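Local coordinates for protein methionyl-tRNA formyltransferase (Clostridium thermocellum, PDB 1ZGH) that probably transfers a formyl group from 10-formyltetrahydrofolate to the methionine carried by initiator tRNA, an early step of bacterial translation, at residues F103-L108 with R148-Y153; L120-I125 with I215-G220. All coordinates share one frame; numbering follows the deposited sequence.

Interaction 1 (F103-L108 with R148-Y153); sequences FHMTDL and RDLDLY
Met105, present as selenomethionine, lays the end of its side chain over the methyl groups of two leucines, Leu150 and Leu152. Its CE meets CD2 of Leu150 at 4.0 Å, while its SE lies 4.4 Å from CD2 of Leu152. Those two leucine methyls also touch each other, CD2 of Leu150 lying 4.0 Å from CD2 of Leu152, and the selenomethionine tip closes the triangle. A bend at its last torsion (chi3 59°) lets CE settle against Leu150. Leu150 answers with CG anti to its backbone N (chi1 176°), an orientation that brings one of its methyls up to Met105. A long, flexible methionine-type chain suits this place because the backbones do not pair: the CA atoms of Met105 and Leu150 are 8.0 Å apart, and strand 127-134 runs between strands 100-104 and 144-151. Thr128 of that middle strand ties both sides, its OG1 bonding to Met105 O and its backbone to Leu150. Pro116 and Leu117 of helix 116-122 and Phe160 of helix 156-178 also pack against Met105, completing a buried apolar cluster in which the leucine methyls and the pliable selenomethionine can fit together. Such packing across the ends of next-but-one strands, in a mixed sheet sandwiched by helices, belongs to the hydrophobic core of the Rossmann-like N-terminal domain of formyltransferases.

Interaction 2 (L120-I125 with I215-G220); sequences LIERGI and IRMLDG
The guanidinium of Arg216 carries Ile121 over one face, with a water in its plane at the edge. Two methyls of the isoleucine share that face: CD1 lies 3.7 Å from NH1 of Arg216, and CG2 stands 3.7 Å from NH2 of the same group. Here the C-terminal ends of helices 116-122 and 208-217 pack together, one from the formyl transferase family region and the other from the C-terminal one. The first helix finishes in a Schellman motif, with Gly124 N bonded to Ile121 O at 2.9 Å and Ile125 N to Leu120 O at 3.1 Å; Gly124, at positive phi, adopts a backbone shape that glycine tolerates easily. Beta-branched Ile121 suits its place by offering two separate arms, and CD1 also presses on CB of Met217, 3.7 Å away. Met217, a selenomethionine, runs past Ile121 in the opposite direction, its chain extended beyond CG, until its CE reaches Glu122 CG at 4.1 Å. Glu122 thus lends its aliphatic part to the packing while its carboxylate forms a salt bridge with Arg195. Arg216 is buried, and its polar edge is well supplied: NE pairs with Asp213, and NH1 bonds to the backbone oxygens of Leu152 and Gly154. These partners would hold the group flat against the isoleucine. At NH2 the water accepts a hydrogen bond of 3.0 Å from Arg216 and, in turn, donates one of 2.6 Å to Ile125 O.

From the N terminus the chain passes 103-108, then 120-125, then 148-153 and finally 215-220, so the two contacts cross rather than nest. Interaction 1 closes when strand 144-151 comes back two places along the sheet from strand 100-104, enclosing helix 116-122 and the intervening strand 127-134. Interaction 2 closes a longer loop, joining that enclosed helix to helix 208-217 after the chain has run through helix 156-178. Their centres are about 13 Å apart, and they touch directly: Leu120 CD1 packs on Met105 O at 3.4 Å, and Leu152 CD1 on Leu120 CB at 3.8 Å. Helix 116-122 thereby links the end of the mixed sheet to the C-terminal region.

Interaction 1 (F103-L108 with R148-Y153)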
ATOM      1  N   PHE A 103      -3.542  -6.658  -0.623  1.00 27.58           N
ATOM      2  CA  PHE A 103      -2.445  -6.810   0.318  1.00 28.74           C
ATOM      3  C   PHE A 103      -2.448  -5.613   1.239  1.00 28.97           C
ATOM      4  O   PHE A 103      -2.024  -4.530   0.842  1.00 30.42           O
ATOM      5  CB  PHE A 103      -1.130  -6.932  -0.456  1.00 29.27           C
ATOM      6  CG  PHE A 103      -1.038  -8.184  -1.250  1.00 29.72           C
ATOM      7  CD1 PHE A 103      -1.534  -8.242  -2.535  1.00 30.40           C
ATOM      8  CD2 PHE A 103      -0.483  -9.331  -0.702  1.00 29.95           C
ATOM      9  CE1 PHE A 103      -1.446  -9.402  -3.258  1.00 29.82           C
ATOM     10  CE2 PHE A 103      -0.381 -10.480  -1.433  1.00 31.18           C
ATOM     11  CZ  PHE A 103      -0.863 -10.524  -2.698  1.00 29.76           C
ATOM     12  N   HIS A 104      -2.993  -5.783   2.445  1.00 29.01           N
ATOM     13  CA  HIS A 104      -3.251  -4.650   3.336  1.00 28.60           C
ATOM     14  C   HIS A 104      -2.263  -4.700   4.501  1.00 29.26           C
ATOM     15  O   HIS A 104      -2.137  -5.719   5.164  1.00 26.76           O
ATOM     16  CB  HIS A 104      -4.705  -4.660   3.780  1.00 28.27           C
ATOM     17  CG  HIS A 104      -5.054  -3.591   4.758  1.00 26.17           C
ATOM     18  ND1 HIS A 104      -5.365  -2.304   4.382  1.00 26.09           N
ATOM     19  CD2 HIS A 104      -5.141  -3.620   6.111  1.00 25.46           C
ATOM     20  CE1 HIS A 104      -5.639  -1.588   5.459  1.00 26.89           C
ATOM     21  NE2 HIS A 104      -5.524  -2.367   6.522  1.00 26.85           N
HETATM   22  N   MSE A 105      -1.516  -3.614   4.710  1.00 29.77           N
HETATM   23  CA  MSE A 105      -0.338  -3.680   5.594  1.00 32.80           C
HETATM   24  C   MSE A 105      -0.629  -3.515   7.075  1.00 29.94           C
HETATM   25  O   MSE A 105       0.156  -2.920   7.813  1.00 29.24           O
HETATM   26  CB  MSE A 105       0.755  -2.699   5.138  1.00 32.24           C
HETATM   27  CG  MSE A 105       0.438  -1.251   5.257  1.00 36.07           C
HETATM   28 SE   MSE A 105       2.188  -0.222   5.197  1.00 46.81          SE
HETATM   29  CE  MSE A 105       2.808  -0.783   3.488  1.00 40.04           C
ATOM     30  N   THR A 106      -1.748  -4.060   7.532  1.00 29.26           N
ATOM     31  CA  THR A 106      -2.004  -4.136   8.959  1.00 29.14           C
ATOM     32  C   THR A 106      -2.299  -5.586   9.375  1.00 28.93           C
ATOM     33  O   THR A 106      -2.614  -6.467   8.540  1.00 28.10           O
ATOM     34  CB  THR A 106      -3.153  -3.226   9.400  1.00 29.17           C
ATOM     35  OG1 THR A 106      -4.407  -3.762   8.934  1.00 30.20           O
ATOM     36  CG2 THR A 106      -2.954  -1.813   8.869  1.00 29.16           C
ATOM     37  N   ASP A 107      -2.162  -5.798  10.675  1.00 28.02           N
ATOM     38  CA  ASP A 107      -2.426  -7.068  11.312  1.00 28.70           C
ATOM     39  C   ASP A 107      -3.955  -7.191  11.575  1.00 27.81           C
ATOM     40  O   ASP A 107      -4.438  -7.069  12.706  1.00 28.50           O
ATOM     41  CB  ASP A 107      -1.565  -7.141  12.598  1.00 29.31           C
ATOM     42  CG  ASP A 107      -1.501  -8.560  13.198  1.00 31.90           C
ATOM     43  OD1 ASP A 107      -2.123  -9.481  12.637  1.00 32.87           O
ATOM     44  OD2 ASP A 107      -0.821  -8.744  14.240  1.00 35.42           O
ATOM     45  N   LEU A 108      -4.707  -7.441  10.505  1.00 27.67           N
ATOM     46  CA  LEU A 108      -6.181  -7.399  10.537  1.00 27.60           C
ATOM     47  C   LEU A 108      -6.757  -8.404  11.531  1.00 27.64           C
ATOM     48  O   LEU A 108      -6.207  -9.504  11.656  1.00 27.44           O
ATOM     49  CB  LEU A 108      -6.751  -7.662   9.136  1.00 27.22           C
ATOM     50  CG  LEU A 108      -6.590  -6.508   8.145  1.00 26.69           C
ATOM     51  CD1 LEU A 108      -6.855  -6.994   6.717  1.00 28.13           C
ATOM     52  CD2 LEU A 108      -7.512  -5.377   8.496  1.00 26.73           C
ATOM     53  N   ARG A 148       2.499 -11.782   6.504  1.00 27.06           N
ATOM     54  CA  ARG A 148       3.961 -11.741   6.620  1.00 28.16           C
ATOM     55  C   ARG A 148       4.384 -10.481   7.376  1.00 28.16           C
ATOM     56  O   ARG A 148       3.713  -9.456   7.262  1.00 28.13           O
ATOM     57  CB  ARG A 148       4.624 -11.752   5.237  1.00 28.60           C
ATOM     58  CG  ARG A 148       4.415 -13.030   4.436  1.00 29.53           C
ATOM     59  CD  ARG A 148       5.170 -14.213   5.013  1.00 34.33           C
ATOM     60  NE  ARG A 148       4.806 -15.468   4.334  1.00 35.50           N
ATOM     61  CZ  ARG A 148       4.017 -16.423   4.825  1.00 38.01           C
ATOM     62  NH1 ARG A 148       3.470 -16.334   6.035  1.00 40.07           N
ATOM     63  NH2 ARG A 148       3.782 -17.515   4.103  1.00 40.61           N
ATOM     64  N   ASP A 149       5.479 -10.556   8.138  1.00 28.28           N
ATOM     65  CA  ASP A 149       6.004  -9.401   8.875  1.00 28.85           C
ATOM     66  C   ASP A 149       6.600  -8.314   7.963  1.00 28.01           C
ATOM     67  O   ASP A 149       7.141  -8.610   6.871  1.00 28.02           O
ATOM     68  CB  ASP A 149       7.096  -9.818   9.869  1.00 29.69           C
ATOM     69  CG  ASP A 149       6.574 -10.702  11.000  1.00 34.17           C
ATOM     70  OD1 ASP A 149       5.381 -10.596  11.386  1.00 38.28           O
ATOM     71  OD2 ASP A 149       7.377 -11.514  11.506  1.00 39.48           O
ATOM     72  N   LEU A 150       6.484  -7.068   8.420  1.00 25.83           N
ATOM     73  CA  LEU A 150       7.015  -5.898   7.723  1.00 25.25           C
ATOM     74  C   LEU A 150       7.506  -4.855   8.721  1.00 25.77           C
ATOM     75  O   LEU A 150       6.753  -4.410   9.596  1.00 24.81           O
ATOM     76  CB  LEU A 150       5.945  -5.258   6.820  1.00 25.27           C
ATOM     77  CG  LEU A 150       6.358  -3.963   6.097  1.00 24.11           C
ATOM     78  CD1 LEU A 150       7.450  -4.141   5.016  1.00 22.87           C
ATOM     79  CD2 LEU A 150       5.159  -3.275   5.544  1.00 24.29           C
ATOM     80  N   ASP A 151       8.764  -4.454   8.570  1.00 25.79           N
ATOM     81  CA  ASP A 151       9.336  -3.367   9.355  1.00 25.68           C
ATOM     82  C   ASP A 151       8.979  -1.990   8.770  1.00 25.24           C
ATOM     83  O   ASP A 151       8.911  -1.817   7.551  1.00 23.81           O
ATOM     84  CB  ASP A 151      10.859  -3.530   9.401  1.00 26.57           C
ATOM     85  CG  ASP A 151      11.303  -4.800  10.169  1.00 27.67           C
ATOM     86  OD1 ASP A 151      10.698  -5.134  11.221  1.00 25.56           O
ATOM     87  OD2 ASP A 151      12.298  -5.428   9.733  1.00 27.32           O
ATOM     88  N   LEU A 152       8.785  -1.001   9.650  1.00 25.23           N
ATOM     89  CA  LEU A 152       8.326   0.328   9.250  1.00 24.90           C
ATOM     90  C   LEU A 152       9.351   1.471   9.504  1.00 25.21           C
ATOM     91  O   LEU A 152       8.975   2.629   9.705  1.00 24.05           O
ATOM     92  CB  LEU A 152       6.994   0.644   9.966  1.00 25.06           C
ATOM     93  CG  LEU A 152       5.821  -0.296   9.639  1.00 25.21           C
ATOM     94  CD1 LEU A 152       4.597   0.151  10.433  1.00 25.45           C
ATOM     95  CD2 LEU A 152       5.497  -0.296   8.171  1.00 24.09           C
ATOM     96  N   TYR A 153      10.640   1.151   9.468  1.00 24.39           N
ATOM     97  CA  TYR A 153      11.661   2.178   9.476  1.00 24.16           C
ATOM     98  C   TYR A 153      11.884   2.739   8.055  1.00 24.98           C
ATOM     99  O   TYR A 153      11.667   2.008   7.055  1.00 25.21           O
ATOM    100  CB  TYR A 153      12.978   1.625   9.990  1.00 23.81           C
ATOM    101  CG  TYR A 153      13.061   1.327  11.450  1.00 23.90           C
ATOM    102  CD1 TYR A 153      13.554   2.280  12.366  1.00 25.09           C
ATOM    103  CD2 TYR A 153      12.695   0.075  11.938  1.00 25.46           C
ATOM    104  CE1 TYR A 153      13.648   1.974  13.745  1.00 24.50           C
ATOM    105  CE2 TYR A 153      12.808  -0.214  13.301  1.00 24.92           C
ATOM    106  CZ  TYR A 153      13.267   0.742  14.186  1.00 24.39           C
ATOM    107  OH  TYR A 153      13.366   0.389  15.500  1.00 24.17           O
TER

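Interaction 2 (L120-I125 with I215-G220)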
ATOM      1  N   LEU A 120      -0.199   3.906  10.852  1.00 26.25           N
ATOM      2  CA  LEU A 120       0.697   3.071  11.680  1.00 26.85           C
ATOM      3  C   LEU A 120       1.857   3.883  12.301  1.00 27.10           C
ATOM      4  O   LEU A 120       2.143   3.745  13.484  1.00 26.75           O
ATOM      5  CB  LEU A 120       1.280   1.926  10.841  1.00 26.28           C
ATOM      6  CG  LEU A 120       0.256   0.850  10.440  1.00 26.94           C
ATOM      7  CD1 LEU A 120       0.830   0.032   9.258  1.00 26.30           C
ATOM      8  CD2 LEU A 120      -0.097  -0.033  11.624  1.00 28.06           C
ATOM      9  N   ILE A 121       2.523   4.695  11.472  1.00 27.80           N
ATOM     10  CA  ILE A 121       3.652   5.523  11.912  1.00 28.66           C
ATOM     11  C   ILE A 121       3.210   6.596  12.908  1.00 29.59           C
ATOM     12  O   ILE A 121       3.846   6.722  13.956  1.00 30.00           O
ATOM     13  CB  ILE A 121       4.467   6.102  10.753  1.00 28.62           C
ATOM     14  CG1 ILE A 121       5.164   4.959  10.011  1.00 28.04           C
ATOM     15  CG2 ILE A 121       5.561   7.134  11.271  1.00 29.00           C
ATOM     16  CD1 ILE A 121       5.951   5.398   8.776  1.00 29.40           C
ATOM     17  N   GLU A 122       2.089   7.284  12.661  1.00 30.39           N
ATOM     18  CA  GLU A 122       1.451   8.127  13.722  1.00 31.23           C
ATOM     19  C   GLU A 122       1.260   7.439  15.053  1.00 30.83           C
ATOM     20  O   GLU A 122       1.336   8.074  16.123  1.00 32.26           O
ATOM     21  CB  GLU A 122       0.072   8.597  13.282  1.00 30.94           C
ATOM     22  CG  GLU A 122       0.093   9.738  12.323  1.00 35.21           C
ATOM     23  CD  GLU A 122      -1.316  10.265  12.083  1.00 36.82           C
ATOM     24  OE1 GLU A 122      -1.992  10.678  13.070  1.00 43.10           O
ATOM     25  OE2 GLU A 122      -1.757  10.219  10.918  1.00 46.94           O
ATOM     26  N   ARG A 123       0.895   6.167  15.025  1.00 29.62           N
ATOM     27  CA  ARG A 123       0.683   5.435  16.247  1.00 29.84           C
ATOM     28  C   ARG A 123       2.006   4.932  16.877  1.00 30.04           C
ATOM     29  O   ARG A 123       1.961   4.175  17.813  1.00 31.15           O
ATOM     30  CB  ARG A 123      -0.311   4.305  16.033  1.00 28.69           C
ATOM     31  CG  ARG A 123      -1.747   4.817  15.825  1.00 28.57           C
ATOM     32  CD  ARG A 123      -2.688   3.756  15.321  1.00 29.77           C
ATOM     33  NE  ARG A 123      -4.070   4.232  15.262  1.00 30.88           N
ATOM     34  CZ  ARG A 123      -4.522   5.145  14.403  1.00 30.05           C
ATOM     35  NH1 ARG A 123      -3.730   5.677  13.491  1.00 28.20           N
ATOM     36  NH2 ARG A 123      -5.796   5.508  14.438  1.00 31.94           N
ATOM     37  N   GLY A 124       3.158   5.351  16.361  1.00 30.17           N
ATOM     38  CA  GLY A 124       4.451   4.884  16.872  1.00 30.03           C
ATOM     39  C   GLY A 124       4.763   3.406  16.626  1.00 30.01           C
ATOM     40  O   GLY A 124       5.578   2.806  17.357  1.00 30.64           O
ATOM     41  N   ILE A 125       4.125   2.795  15.628  1.00 27.98           N
ATOM     42  CA  ILE A 125       4.326   1.372  15.390  1.00 27.33           C
ATOM     43  C   ILE A 125       5.554   1.165  14.466  1.00 26.78           C
ATOM     44  O   ILE A 125       5.674   1.824  13.423  1.00 23.87           O
ATOM     45  CB  ILE A 125       3.051   0.732  14.803  1.00 26.83           C
ATOM     46  CG1 ILE A 125       1.938   0.737  15.849  1.00 27.44           C
ATOM     47  CG2 ILE A 125       3.296  -0.702  14.282  1.00 26.42           C
ATOM     48  CD1 ILE A 125       0.555   0.665  15.253  1.00 28.16           C
ATOM     49  N   ILE A 215       7.740  13.783   8.161  1.00 28.01           N
ATOM     50  CA  ILE A 215       8.484  13.957   6.935  1.00 27.77           C
ATOM     51  C   ILE A 215       8.726  12.620   6.210  1.00 28.52           C
ATOM     52  O   ILE A 215       8.401  12.493   5.012  1.00 28.72           O
ATOM     53  CB  ILE A 215       9.832  14.676   7.148  1.00 27.52           C
ATOM     54  CG1 ILE A 215       9.599  16.071   7.757  1.00 27.07           C
ATOM     55  CG2 ILE A 215      10.590  14.747   5.789  1.00 28.25           C
ATOM     56  CD1 ILE A 215      10.886  16.737   8.189  1.00 27.56           C
ATOM     57  N   ARG A 216       9.248  11.621   6.922  1.00 27.28           N
ATOM     58  CA  ARG A 216       9.546  10.344   6.272  1.00 27.44           C
ATOM     59  C   ARG A 216       8.291   9.588   5.769  1.00 26.14           C
ATOM     60  O   ARG A 216       8.354   8.975   4.716  1.00 25.23           O
ATOM     61  CB  ARG A 216      10.360   9.422   7.159  1.00 26.57           C
ATOM     62  CG  ARG A 216       9.580   8.677   8.252  1.00 27.92           C
ATOM     63  CD  ARG A 216      10.572   8.090   9.218  1.00 28.08           C
ATOM     64  NE  ARG A 216       9.956   7.503  10.404  1.00 27.57           N
ATOM     65  CZ  ARG A 216       9.492   6.262  10.491  1.00 24.95           C
ATOM     66  NH1 ARG A 216       9.564   5.401   9.472  1.00 23.40           N
ATOM     67  NH2 ARG A 216       9.000   5.860  11.631  1.00 25.18           N
HETATM   68  N   MSE A 217       7.195   9.660   6.525  1.00 26.01           N
HETATM   69  CA  MSE A 217       5.984   8.877   6.242  1.00 28.05           C
HETATM   70  C   MSE A 217       5.241   9.442   5.030  1.00 27.76           C
HETATM   71  O   MSE A 217       4.452   8.733   4.432  1.00 25.62           O
HETATM   72  CB  MSE A 217       5.045   8.778   7.436  1.00 27.89           C
HETATM   73  CG  MSE A 217       4.099   9.976   7.636  1.00 28.50           C
HETATM   74 SE   MSE A 217       3.126   9.875   9.318  1.00 37.50          SE
HETATM   75  CE  MSE A 217       1.743  11.337   8.934  1.00 31.59           C
ATOM     76  N   LEU A 218       5.522  10.704   4.683  1.00 27.94           N
ATOM     77  CA  LEU A 218       4.991  11.357   3.485  1.00 28.40           C
ATOM     78  C   LEU A 218       5.955  11.529   2.297  1.00 29.25           C
ATOM     79  O   LEU A 218       5.585  12.149   1.279  1.00 30.59           O
ATOM     80  CB  LEU A 218       4.381  12.701   3.896  1.00 29.43           C
ATOM     81  CG  LEU A 218       3.232  12.552   4.894  1.00 27.33           C
ATOM     82  CD1 LEU A 218       2.967  13.847   5.657  1.00 28.86           C
ATOM     83  CD2 LEU A 218       1.990  12.043   4.242  1.00 29.89           C
ATOM     84  N   ASP A 219       7.167  10.966   2.424  1.00 28.59           N
ATOM     85  CA  ASP A 219       8.237  11.047   1.462  1.00 28.19           C
ATOM     86  C   ASP A 219       8.195   9.822   0.550  1.00 28.13           C
ATOM     87  O   ASP A 219       8.880   8.817   0.763  1.00 28.87           O
ATOM     88  CB  ASP A 219       9.551  11.220   2.210  1.00 28.36           C
ATOM     89  CG  ASP A 219      10.734  11.539   1.319  1.00 30.88           C
ATOM     90  OD1 ASP A 219      10.610  11.616   0.054  1.00 28.63           O
ATOM     91  OD2 ASP A 219      11.844  11.673   1.889  1.00 27.09           O
ATOM     92  N   GLY A 220       7.375   9.924  -0.493  1.00 28.63           N
ATOM     93  CA  GLY A 220       7.261   8.847  -1.475  1.00 29.61           C
ATOM     94  C   GLY A 220       6.438   9.248  -2.681  1.00 29.85           C
ATOM     95  O   GLY A 220       5.652  10.190  -2.612  1.00 29.97           O
TER
HETATM   96  O   HOH W   1       7.360   3.746  13.023  1.00 31.46           O